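Local coordinates for phosphatidylglycerophosphatase and protein-tyrosine phosphatase 1 (Mus musculus, PDB 3RGO) that dephosphorylates phosphatidylglycerophosphate to phosphatidylglycerol, a step on the way to cardiolipin in mitochondria, at residues A[1-5]-A[13-19]; A[107-111]-A[122-126]. One frame throughout, in Å; residues are numbered along the deposited sequence.

From the N terminus the chain runs out along the edge strand 2-4, turns back through the antiparallel strand 9-12, and at 13-19 meets its own first residues again: interaction 1 closes this hairpin, its segments eight residues apart, and carries the pairing on into the loop that leads to helix 20-26. Interaction 2 comes much later, folding helix 119-129 back on helix 102-115 across a short connection. The two neither nest nor cross but follow in series. They nonetheless meet in space, since Ile-5 at the far end of segment 1-5 packs on Val-107 and Leu-111, so the edge of the sheet adjoins the helical layer.

Interaction 1: A[1-5]-A[13-19]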
ATOM      1  N   TRP A   1      -3.787 -14.752  -3.067  1.00 46.83           N
ATOM      2  CA  TRP A   1      -3.743 -13.630  -3.999  1.00 48.27           C
ATOM      3  C   TRP A   1      -3.443 -12.350  -3.234  1.00 48.26           C
ATOM      4  O   TRP A   1      -2.729 -11.465  -3.708  1.00 45.15           O
ATOM      5  CB  TRP A   1      -5.075 -13.474  -4.739  1.00 49.57           C
ATOM      6  CG  TRP A   1      -4.989 -12.553  -5.931  1.00 50.30           C
ATOM      7  CD1 TRP A   1      -5.095 -11.187  -5.931  1.00 49.57           C
ATOM      8  CD2 TRP A   1      -4.773 -12.935  -7.298  1.00 52.24           C
ATOM      9  NE1 TRP A   1      -4.956 -10.700  -7.210  1.00 52.33           N
ATOM     10  CE2 TRP A   1      -4.759 -11.753  -8.067  1.00 52.76           C
ATOM     11  CE3 TRP A   1      -4.592 -14.163  -7.945  1.00 56.65           C
ATOM     12  CZ2 TRP A   1      -4.571 -11.764  -9.452  1.00 56.12           C
ATOM     13  CZ3 TRP A   1      -4.403 -14.170  -9.324  1.00 57.98           C
ATOM     14  CH2 TRP A   1      -4.397 -12.980 -10.060  1.00 56.69           C
ATOM     15  N   TYR A   2      -4.014 -12.258  -2.042  1.00 48.95           N
ATOM     16  CA  TYR A   2      -3.787 -11.116  -1.178  1.00 48.00           C
ATOM     17  C   TYR A   2      -3.927 -11.561   0.268  1.00 50.37           C
ATOM     18  O   TYR A   2      -4.515 -12.611   0.548  1.00 52.27           O
ATOM     19  CB  TYR A   2      -4.785  -9.997  -1.488  1.00 45.92           C
ATOM     20  CG  TYR A   2      -6.218 -10.355  -1.177  1.00 50.13           C
ATOM     21  CD1 TYR A   2      -6.767 -10.086   0.071  1.00 50.64           C
ATOM     22  CD2 TYR A   2      -7.026 -10.962  -2.131  1.00 51.96           C
ATOM     23  CE1 TYR A   2      -8.081 -10.415   0.361  1.00 55.32           C
ATOM     24  CE2 TYR A   2      -8.339 -11.294  -1.852  1.00 55.55           C
ATOM     25  CZ  TYR A   2      -8.861 -11.021  -0.606  1.00 59.19           C
ATOM     26  OH  TYR A   2     -10.171 -11.351  -0.329  1.00 64.94           O
ATOM     27  N   HIS A   3      -3.380 -10.758   1.177  1.00 43.36           N
ATOM     28  CA  HIS A   3      -3.457 -11.027   2.606  1.00 45.06           C
ATOM     29  C   HIS A   3      -3.887  -9.768   3.348  1.00 45.58           C
ATOM     30  O   HIS A   3      -3.461  -8.660   3.010  1.00 43.93           O
ATOM     31  CB  HIS A   3      -2.094 -11.471   3.145  1.00 49.20           C
ATOM     32  CG  HIS A   3      -1.643 -12.807   2.643  1.00 50.25           C
ATOM     33  ND1 HIS A   3      -0.926 -12.960   1.475  1.00 49.63           N
ATOM     34  CD2 HIS A   3      -1.792 -14.049   3.159  1.00 52.80           C
ATOM     35  CE1 HIS A   3      -0.659 -14.241   1.290  1.00 53.14           C
ATOM     36  NE2 HIS A   3      -1.175 -14.923   2.297  1.00 53.97           N
ATOM     37  N   ARG A   4      -4.722  -9.934   4.365  1.00 46.83           N
ATOM     38  CA  ARG A   4      -5.050  -8.822   5.248  1.00 40.32           C
ATOM     39  C   ARG A   4      -3.873  -8.542   6.180  1.00 41.52           C
ATOM     40  O   ARG A   4      -3.319  -9.463   6.789  1.00 37.98           O
ATOM     41  CB  ARG A   4      -6.318  -9.109   6.056  1.00 44.93           C
ATOM     42  CG  ARG A   4      -6.592  -8.065   7.132  1.00 49.94           C
ATOM     43  CD  ARG A   4      -7.994  -8.193   7.709  1.00 52.34           C
ATOM     44  NE  ARG A   4      -9.031  -8.005   6.696  1.00 49.15           N
ATOM     45  CZ  ARG A   4      -9.468  -6.818   6.282  1.00 49.42           C
ATOM     46  NH1 ARG A   4      -8.948  -5.701   6.781  1.00 46.08           N
ATOM     47  NH2 ARG A   4     -10.423  -6.747   5.361  1.00 45.23           N
ATOM     48  N   ILE A   5      -3.486  -7.272   6.278  1.00 38.63           N
ATOM     49  CA  ILE A   5      -2.376  -6.872   7.135  1.00 37.95           C
ATOM     50  C   ILE A   5      -2.892  -6.464   8.514  1.00 37.87           C
ATOM     51  O   ILE A   5      -2.355  -6.880   9.545  1.00 36.60           O
ATOM     52  CB  ILE A   5      -1.574  -5.710   6.515  1.00 36.49           C
ATOM     53  CG1 ILE A   5      -1.026  -6.114   5.139  1.00 38.92           C
ATOM     54  CG2 ILE A   5      -0.443  -5.290   7.440  1.00 36.00           C
ATOM     55  CD1 ILE A   5      -0.076  -7.308   5.170  1.00 39.82           C
ATOM     56  N   ALA A  13      -1.617  -9.088  -4.978  1.00 37.42           N
ATOM     57  CA  ALA A  13      -1.321  -8.910  -6.392  1.00 37.02           C
ATOM     58  C   ALA A  13      -2.368  -7.997  -7.025  1.00 39.14           C
ATOM     59  O   ALA A  13      -3.407  -7.713  -6.415  1.00 40.60           O
ATOM     60  CB  ALA A  13      -1.281 -10.262  -7.102  1.00 42.07           C
ATOM     61  N   LEU A  14      -2.092  -7.523  -8.237  1.00 38.62           N
ATOM     62  CA  LEU A  14      -3.030  -6.645  -8.935  1.00 43.40           C
ATOM     63  C   LEU A  14      -4.439  -7.232  -8.897  1.00 41.14           C
ATOM     64  O   LEU A  14      -4.625  -8.429  -9.117  1.00 38.85           O
ATOM     65  CB  LEU A  14      -2.593  -6.404 -10.385  1.00 47.14           C
ATOM     66  CG  LEU A  14      -2.706  -7.581 -11.352  1.00 56.73           C
ATOM     67  CD1 LEU A  14      -2.545  -7.117 -12.797  1.00 61.13           C
ATOM     68  CD2 LEU A  14      -1.691  -8.662 -11.014  1.00 60.20           C
ATOM     69  N   PRO A  15      -5.432  -6.386  -8.602  1.00 42.51           N
ATOM     70  CA  PRO A  15      -6.825  -6.809  -8.451  1.00 41.53           C
ATOM     71  C   PRO A  15      -7.476  -6.996  -9.809  1.00 43.02           C
ATOM     72  O   PRO A  15      -7.484  -6.065 -10.619  1.00 41.51           O
ATOM     73  CB  PRO A  15      -7.482  -5.617  -7.743  1.00 41.18           C
ATOM     74  CG  PRO A  15      -6.367  -4.666  -7.405  1.00 42.52           C
ATOM     75  CD  PRO A  15      -5.274  -4.944  -8.367  1.00 41.90           C
ATOM     76  N   LEU A  16      -8.009  -8.187 -10.052  1.00 46.52           N
ATOM     77  CA  LEU A  16      -8.734  -8.465 -11.283  1.00 48.71           C
ATOM     78  C   LEU A  16     -10.113  -7.822 -11.247  1.00 49.21           C
ATOM     79  O   LEU A  16     -10.719  -7.698 -10.185  1.00 49.52           O
ATOM     80  CB  LEU A  16      -8.888  -9.974 -11.471  1.00 53.56           C
ATOM     81  CG  LEU A  16      -7.711 -10.781 -12.018  1.00 59.66           C
ATOM     82  CD1 LEU A  16      -6.383 -10.104 -11.753  1.00 60.48           C
ATOM     83  CD2 LEU A  16      -7.737 -12.186 -11.436  1.00 64.32           C
ATOM     84  N   LYS A  17     -10.607  -7.416 -12.413  1.00 52.71           N
ATOM     85  CA  LYS A  17     -11.964  -6.894 -12.531  1.00 58.29           C
ATOM     86  C   LYS A  17     -12.968  -7.741 -11.747  1.00 59.73           C
ATOM     87  O   LYS A  17     -13.830  -7.212 -11.040  1.00 55.33           O
ATOM     88  CB  LYS A  17     -12.386  -6.862 -13.999  1.00 61.76           C
ATOM     89  CG  LYS A  17     -11.515  -6.003 -14.890  1.00 65.99           C
ATOM     90  CD  LYS A  17     -12.109  -4.621 -15.072  1.00 71.17           C
ATOM     91  CE  LYS A  17     -11.743  -4.055 -16.432  1.00 73.38           C
ATOM     92  NZ  LYS A  17     -12.179  -4.969 -17.519  1.00 77.98           N
ATOM     93  N   ASN A  18     -12.842  -9.060 -11.877  1.00 59.42           N
ATOM     94  CA  ASN A  18     -13.805  -9.997 -11.309  1.00 64.99           C
ATOM     95  C   ASN A  18     -13.794 -10.066  -9.784  1.00 61.78           C
ATOM     96  O   ASN A  18     -14.752 -10.544  -9.173  1.00 60.72           O
ATOM     97  CB  ASN A  18     -13.581 -11.400 -11.886  1.00 73.06           C
ATOM     98  CG  ASN A  18     -12.462 -12.146 -11.179  1.00 76.27           C
ATOM     99  OD1 ASN A  18     -11.291 -12.020 -11.538  1.00 72.40           O
ATOM    100  ND2 ASN A  18     -12.821 -12.928 -10.166  1.00 78.64           N
ATOM    101  N   MET A  19     -12.709  -9.597  -9.173  1.00 54.97           N
ATOM    102  CA  MET A  19     -12.549  -9.672  -7.723  1.00 52.72           C
ATOM    103  C   MET A  19     -13.244  -8.516  -7.012  1.00 49.48           C
ATOM    104  O   MET A  19     -13.481  -8.568  -5.804  1.00 49.65           O
ATOM    105  CB  MET A  19     -11.063  -9.679  -7.357  1.00 47.74           C
ATOM    106  CG  MET A  19     -10.284 -10.822  -7.981  1.00 49.86           C
ATOM    107  SD  MET A  19      -8.509 -10.632  -7.742  1.00 52.72           S
ATOM    108  CE  MET A  19      -8.429 -10.491  -5.958  1.00 78.98           C
TER
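Where the backbones of Trp-1 and Ala-13 meet, the amide N of Ala-13 donates to Trp-1 O in a nearly straight hydrogen bond (2.9 Å, 166°) that extends the antiparallel pairing of strands 2-4 and 9-12 to the very start of the chain. The indole of Trp-1 accounts for most of the rest. Its CG stands anti to the backbone N (chi1 -166°), which sends the ring along segment 13-19 and slots it between two side chains. Ala-13 CB lies over one face, a CH-pi contact 4.0 Å from the centroid of the five-membered ring. Met-19 takes the opposite face in a Met-aromatic contact, its SD 3.9 Å from the same centroid. A bend at the SD end of the chain brings the methyl in as well, with Met-19 CE 3.4 Å from Trp-1 CD1 and, more loosely, near CD2 of Tyr-2. The same sulfur accepts a weak hydrogen bond from Leu-16 N within the turn at 16-19, closed also by Met-19 N to Leu-16 O, which helps to place it over the indole.

The ring's polar edge is held too: NE1 donates to Leu-14 O at 3.0 Å. This acceptor lies almost in the indole plane, yet the N-H comes in from above the carbonyl plane, and the bond is bent to 142°. Beyond it, at the six-membered end, Leu-16 crosses the indole at about a right angle and sets CD1 3.4 Å from CZ2 of Trp-1.

Leu-14, backbone-bonded to Lys-97, leads segment 13-19 close to Cys-96, the predicted phosphocysteine nucleophile. This surface contact lies at the sheet edge, where 2-4 is an outermost strand. Trp-1 and Pro-15 both touch Tyr-93 of strand 91-95, whose hydroxyl bonds to Ala-13 O, while the hydroxyl of Tyr-2 reaches Glu-27, just beyond helix 20-26.

Interaction 2: A[107-111]-A[122-126]; sequences VAAYL and AIEAI
Ile-126 reaches across from helix 119-129 and touches three residues of helix 102-115. With CG1 anti to its carbonyl carbon (chi1 -65°) and the chain extended beyond, its CD1 arrives 3.6 Å from Ala-108 N and 3.7 Å from Val-107 CG1. Leu-111 meets the same side chain one turn on, crossing it at a slant so that its CD1 rests 3.6 Å from Ile-126 CG1. Beside this group Ala-122 brings its CB against the carbonyl O of Ala-108 (3.7 Å) and beside Leu-111 CB. Ile-123 adds a looser touch, its CG1 near Ala-108 CB.

The small residues Ala-108 and Ala-122 mark the nearest backbone approach, CA to CA 5.4 Å, consistent with the helices coming to 9.1 Å between the axes of these short segments, whose directions are 119° apart. Further out, Val-107 and Ile-126 both rest on Leu-11 of strand 9-12, Ala-108 on Leu-143 of helix 137-154 and Ile-123 on Leu-140 of that helix. The pair is thus packed between the sheet and the C-terminal helix within the phosphatase domain.

No hydrogen bond joins the two segments. Aliphatic groups, mostly buried, make nearly all of the contact, some of them against backbone N and O of Ala-108, so cohesion probably rests on dispersion and the exclusion of water, while backbone polar groups pair within each helix, as Leu-111 N does with Val-107 O.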
ATOM      1  N   VAL A 107       3.164  -0.626   2.209  1.00 32.09           N
ATOM      2  CA  VAL A 107       2.553  -1.126   3.438  1.00 32.80           C
ATOM      3  C   VAL A 107       3.519  -0.984   4.613  1.00 33.34           C
ATOM      4  O   VAL A 107       3.100  -0.672   5.727  1.00 35.81           O
ATOM      5  CB  VAL A 107       2.062  -2.595   3.300  1.00 34.59           C
ATOM      6  CG1 VAL A 107       1.593  -3.132   4.647  1.00 33.40           C
ATOM      7  CG2 VAL A 107       0.935  -2.701   2.261  1.00 30.91           C
ATOM      8  N   ALA A 108       4.809  -1.203   4.361  1.00 30.88           N
ATOM      9  CA  ALA A 108       5.834  -1.009   5.381  1.00 33.43           C
ATOM     10  C   ALA A 108       5.808   0.411   5.929  1.00 34.41           C
ATOM     11  O   ALA A 108       5.910   0.620   7.135  1.00 31.72           O
ATOM     12  CB  ALA A 108       7.233  -1.344   4.824  1.00 31.65           C
ATOM     13  N   ALA A 109       5.672   1.391   5.043  1.00 34.93           N
ATOM     14  CA  ALA A 109       5.663   2.781   5.473  1.00 35.56           C
ATOM     15  C   ALA A 109       4.450   3.053   6.362  1.00 35.29           C
ATOM     16  O   ALA A 109       4.564   3.699   7.402  1.00 36.86           O
ATOM     17  CB  ALA A 109       5.676   3.714   4.267  1.00 36.51           C
ATOM     18  N   TYR A 110       3.295   2.551   5.939  1.00 33.94           N
ATOM     19  CA  TYR A 110       2.072   2.626   6.732  1.00 31.15           C
ATOM     20  C   TYR A 110       2.291   2.099   8.152  1.00 35.24           C
ATOM     21  O   TYR A 110       1.985   2.788   9.126  1.00 37.69           O
ATOM     22  CB  TYR A 110       0.954   1.839   6.034  1.00 35.77           C
ATOM     23  CG  TYR A 110      -0.221   1.474   6.911  1.00 35.81           C
ATOM     24  CD1 TYR A 110      -1.219   2.398   7.190  1.00 37.73           C
ATOM     25  CD2 TYR A 110      -0.337   0.197   7.451  1.00 35.61           C
ATOM     26  CE1 TYR A 110      -2.300   2.065   7.997  1.00 38.59           C
ATOM     27  CE2 TYR A 110      -1.407  -0.147   8.248  1.00 35.43           C
ATOM     28  CZ  TYR A 110      -2.386   0.789   8.521  1.00 38.84           C
ATOM     29  OH  TYR A 110      -3.454   0.445   9.318  1.00 41.68           O
ATOM     30  N   LEU A 111       2.827   0.884   8.266  1.00 34.50           N
ATOM     31  CA  LEU A 111       3.066   0.274   9.573  1.00 36.35           C
ATOM     32  C   LEU A 111       4.076   1.057  10.410  1.00 39.76           C
ATOM     33  O   LEU A 111       3.919   1.198  11.630  1.00 39.81           O
ATOM     34  CB  LEU A 111       3.519  -1.176   9.408  1.00 33.99           C
ATOM     35  CG  LEU A 111       2.472  -2.129   8.823  1.00 31.94           C
ATOM     36  CD1 LEU A 111       3.092  -3.489   8.541  1.00 30.65           C
ATOM     37  CD2 LEU A 111       1.265  -2.260   9.751  1.00 33.52           C
ATOM     38  N   ALA A 122       8.481  -3.602  10.774  1.00 35.43           N
ATOM     39  CA  ALA A 122       7.358  -3.557   9.847  1.00 33.42           C
ATOM     40  C   ALA A 122       7.482  -4.632   8.769  1.00 38.53           C
ATOM     41  O   ALA A 122       6.530  -5.356   8.482  1.00 34.06           O
ATOM     42  CB  ALA A 122       7.280  -2.192   9.201  1.00 30.59           C
ATOM     43  N   ILE A 123       8.666  -4.726   8.175  1.00 40.28           N
ATOM     44  CA  ILE A 123       8.900  -5.681   7.097  1.00 39.92           C
ATOM     45  C   ILE A 123       8.724  -7.114   7.588  1.00 40.59           C
ATOM     46  O   ILE A 123       8.048  -7.923   6.952  1.00 42.18           O
ATOM     47  CB  ILE A 123      10.297  -5.478   6.472  1.00 41.72           C
ATOM     48  CG1 ILE A 123      10.354  -4.124   5.755  1.00 37.74           C
ATOM     49  CG2 ILE A 123      10.622  -6.603   5.499  1.00 44.25           C
ATOM     50  CD1 ILE A 123      11.750  -3.697   5.344  1.00 41.23           C
ATOM     51  N   GLU A 124       9.318  -7.418   8.736  1.00 44.35           N
ATOM     52  CA  GLU A 124       9.200  -8.747   9.324  1.00 44.13           C
ATOM     53  C   GLU A 124       7.748  -9.091   9.657  1.00 41.36           C
ATOM     54  O   GLU A 124       7.333 -10.245   9.537  1.00 43.08           O
ATOM     55  CB  GLU A 124      10.104  -8.868  10.555  1.00 46.82           C
ATOM     56  CG  GLU A 124      11.593  -8.896  10.191  1.00 54.57           C
ATOM     57  CD  GLU A 124      12.506  -8.648  11.377  1.00 63.55           C
ATOM     58  OE1 GLU A 124      13.072  -9.626  11.911  1.00 65.13           O
ATOM     59  OE2 GLU A 124      12.664  -7.473  11.773  1.00 69.06           O
ATOM     60  N   ALA A 125       6.971  -8.086  10.054  1.00 38.67           N
ATOM     61  CA  ALA A 125       5.548  -8.289  10.327  1.00 35.39           C
ATOM     62  C   ALA A 125       4.793  -8.655   9.059  1.00 40.25           C
ATOM     63  O   ALA A 125       3.927  -9.536   9.059  1.00 42.09           O
ATOM     64  CB  ALA A 125       4.946  -7.040  10.956  1.00 38.71           C
ATOM     65  N   ILE A 126       5.117  -7.965   7.975  1.00 41.15           N
ATOM     66  CA  ILE A 126       4.485  -8.247   6.695  1.00 40.55           C
ATOM     67  C   ILE A 126       4.885  -9.641   6.214  1.00 41.51           C
ATOM     68  O   ILE A 126       4.052 -10.393   5.713  1.00 43.87           O
ATOM     69  CB  ILE A 126       4.860  -7.183   5.643  1.00 38.34           C
ATOM     70  CG1 ILE A 126       4.291  -5.818   6.048  1.00 34.34           C
ATOM     71  CG2 ILE A 126       4.356  -7.579   4.259  1.00 36.53           C
ATOM     72  CD1 ILE A 126       4.939  -4.648   5.325  1.00 35.16           C
TER